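Local coordinates for protein transcription elongation factor Spt5 (PDB 3LPE) that stimulates transcription elongation as a heterodimer with Spt4, its NGN domain mediating the interaction with RNA polymerase, at the interface of chains A and B. Numbering follows the deposited sequence. Chains: chain A, Putative transcription antitermination protein nusG; chain B, DNA-directed RNA polymerase subunit E''.

The interface of chains A and B. Residues chain A 30, 33-34, 40-43; chain B 32-35, 39.
A:Ile43 and B:Ile32 pair through their backbones where strand 40-45 of the Spt5 NGN domain runs antiparallel to strand 30-33 of Spt4, so that a sheet continues across the heterodimer. A:Ile43 N donates to B:Ile32 O at 2.9 Å, and B:Ile32 N returns a straighter bond to A:Ile43 O at 2.8 Å, 170° at the hydrogen. Further along, the carbonyl oxygen of A:Tyr41 takes two donors from the segment that follows the Spt4 strand. B:Asn35 N reaches it at 3.1 Å, in the carbonyl plane and on a lone pair, whereas B:Ile34 N, 2.9 Å from the same A:Tyr41 O, comes from above that plane. This double grip ties down the backbone where the regular pairing ends.

Apolar contacts link B:Ile32 and B:Ile34 to helix 22-35 and to strand 40-45 of Spt5. B:Ile34, which hides 94 Å² against Spt5, supplies the main wedge: its CG1 branch lies anti to the carbonyl carbon (chi1 -61°) and runs out extended, bringing the tip methyl CD1 to A:Ala33 CB on the helix at 3.9 Å. The same methyl meets A:Val40 CG1 and A:Ile43 CD1, both of whose side chains cross B:Ile34 at a slant. The other branch of B:Ile34, the CG2 methyl, rests near the A:Val40 carbonyl oxygen. One helical turn before A:Ala33, A:Ala30 presents its CB to both the CG2 and CD1 methyls of B:Ile32; the small alanine side chains may allow the Spt4 isoleucines to sit close to the helix.

Beyond the end of the paired stretch, the A:Tyr41 ring and the B:Asn35 side chain lie alongside each other and point the same way. The ring carbon CD1 of A:Tyr41 touches B:Asn35 CB at 3.9 Å, while ring and amide planes stand nearly perpendicular (89°). B:Ser39 CB packs against A:Tyr41 CB, and on the face turned away from helix 22-35, B:Ser39 OG approaches A:Ser42 OG at 3.5 Å, a polar proximity rather than a hydrogen bond.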
loop_
_atom_site.group_PDB
_atom_site.type_symbol
_atom_site.label_atom_id
_atom_site.label_comp_id
_atom_site.label_asym_id
_atom_site.label_seq_id
_atom_site.Cartn_x
_atom_site.Cartn_y
_atom_site.Cartn_z
ATOM N N ALA A 30 -1.586 -8.162 -0.656
ATOM C CA ALA A 30 -2.824 -7.855 0.082
ATOM C C ALA A 30 -3.740 -9.081 0.100
ATOM O O ALA A 30 -4.317 -9.433 1.122
ATOM C CB ALA A 30 -3.538 -6.665 -0.533
ATOM N N ALA A 33 -2.234 -11.652 2.479
ATOM C CA ALA A 33 -2.342 -11.218 3.862
ATOM C C ALA A 33 -3.744 -11.552 4.407
ATOM O O ALA A 33 -3.876 -12.080 5.501
ATOM C CB ALA A 33 -2.051 -9.719 3.976
ATOM N N GLU A 34 -4.770 -11.255 3.617
ATOM C CA GLU A 34 -6.147 -11.524 4.019
ATOM C C GLU A 34 -6.412 -13.025 4.091
ATOM O O GLU A 34 -6.926 -13.525 5.093
ATOM C CB GLU A 34 -7.136 -10.840 3.079
ATOM C CG GLU A 34 -7.122 -9.311 3.159
ATOM C CD GLU A 34 -8.323 -8.671 2.478
ATOM O OE1 GLU A 34 -9.227 -9.415 2.035
ATOM O OE2 GLU A 34 -8.363 -7.423 2.390
ATOM N N VAL A 40 -0.584 -7.955 8.714
ATOM C CA VAL A 40 -0.092 -6.950 7.781
ATOM C C VAL A 40 -1.172 -5.879 7.696
ATOM O O VAL A 40 -2.340 -6.184 7.436
ATOM C CB VAL A 40 0.158 -7.569 6.391
ATOM C CG1 VAL A 40 0.536 -6.499 5.368
ATOM C CG2 VAL A 40 1.238 -8.646 6.465
ATOM N N TYR A 41 -0.786 -4.627 7.916
ATOM C CA TYR A 41 -1.761 -3.557 8.049
ATOM C C TYR A 41 -1.869 -2.634 6.848
ATOM O O TYR A 41 -2.942 -2.105 6.561
ATOM C CB TYR A 41 -1.454 -2.749 9.297
ATOM C CG TYR A 41 -1.287 -3.610 10.520
ATOM C CD1 TYR A 41 -2.233 -4.581 10.845
ATOM C CD2 TYR A 41 -0.208 -3.436 11.369
ATOM C CE1 TYR A 41 -2.093 -5.372 11.986
ATOM C CE2 TYR A 41 -0.060 -4.211 12.508
ATOM C CZ TYR A 41 -1.006 -5.178 12.817
ATOM O OH TYR A 41 -0.859 -5.943 13.957
ATOM N N SER A 42 -0.762 -2.436 6.142
ATOM C CA SER A 42 -0.812 -1.640 4.925
ATOM C C SER A 42 0.383 -1.971 4.048
ATOM O O SER A 42 1.350 -2.542 4.519
ATOM C CB SER A 42 -0.876 -0.132 5.212
ATOM O OG SER A 42 0.383 0.355 5.641
ATOM N N ILE A 43 0.263 -1.633 2.768
ATOM C CA ILE A 43 1.280 -1.925 1.769
ATOM C C ILE A 43 1.367 -0.688 0.900
ATOM O O ILE A 43 0.354 -0.155 0.465
ATOM C CB ILE A 43 0.895 -3.137 0.909
ATOM C CG1 ILE A 43 0.688 -4.373 1.783
ATOM C CG2 ILE A 43 2.006 -3.482 -0.093
ATOM C CD1 ILE A 43 -0.185 -5.406 1.109
ATOM N N ILE B 32 -2.347 0.375 -0.083
ATOM C CA ILE B 32 -3.394 -0.583 0.211
ATOM C C ILE B 32 -3.510 -0.639 1.711
ATOM O O ILE B 32 -2.564 -1.040 2.390
ATOM C CB ILE B 32 -3.058 -1.988 -0.283
ATOM C CG1 ILE B 32 -2.870 -1.996 -1.804
ATOM C CG2 ILE B 32 -4.148 -2.975 0.113
ATOM C CD1 ILE B 32 -2.477 -3.354 -2.331
ATOM N N VAL B 33 -4.666 -0.209 2.225
ATOM C CA VAL B 33 -4.904 -0.267 3.650
ATOM C C VAL B 33 -5.727 -1.498 3.994
ATOM O O VAL B 33 -6.903 -1.603 3.635
ATOM C CB VAL B 33 -5.625 0.996 4.140
ATOM C CG1 VAL B 33 -5.863 0.914 5.653
ATOM C CG2 VAL B 33 -4.784 2.213 3.760
ATOM N N ILE B 34 -5.109 -2.428 4.700
ATOM C CA ILE B 34 -5.786 -3.658 5.066
ATOM C C ILE B 34 -6.489 -3.486 6.417
ATOM O O ILE B 34 -7.611 -3.941 6.608
ATOM C CB ILE B 34 -4.781 -4.817 5.132
ATOM C CG1 ILE B 34 -4.124 -5.015 3.750
ATOM C CG2 ILE B 34 -5.464 -6.088 5.556
ATOM C CD1 ILE B 34 -2.971 -5.980 3.763
ATOM N N ASN B 35 -5.819 -2.821 7.347
ATOM C CA ASN B 35 -6.374 -2.575 8.681
ATOM C C ASN B 35 -6.167 -1.130 9.105
ATOM O O ASN B 35 -5.132 -0.783 9.672
ATOM C CB ASN B 35 -5.771 -3.525 9.721
ATOM C CG ASN B 35 -6.429 -3.378 11.104
ATOM O OD1 ASN B 35 -7.031 -2.352 11.408
ATOM N ND2 ASN B 35 -6.317 -4.409 11.932
ATOM N N SER B 39 -3.135 0.640 11.279
ATOM C CA SER B 39 -2.112 1.187 10.388
ATOM C C SER B 39 -1.738 2.645 10.712
ATOM O O SER B 39 -2.561 3.553 10.597
ATOM C CB SER B 39 -2.550 1.047 8.925
ATOM O OG SER B 39 -1.691 1.763 8.078
#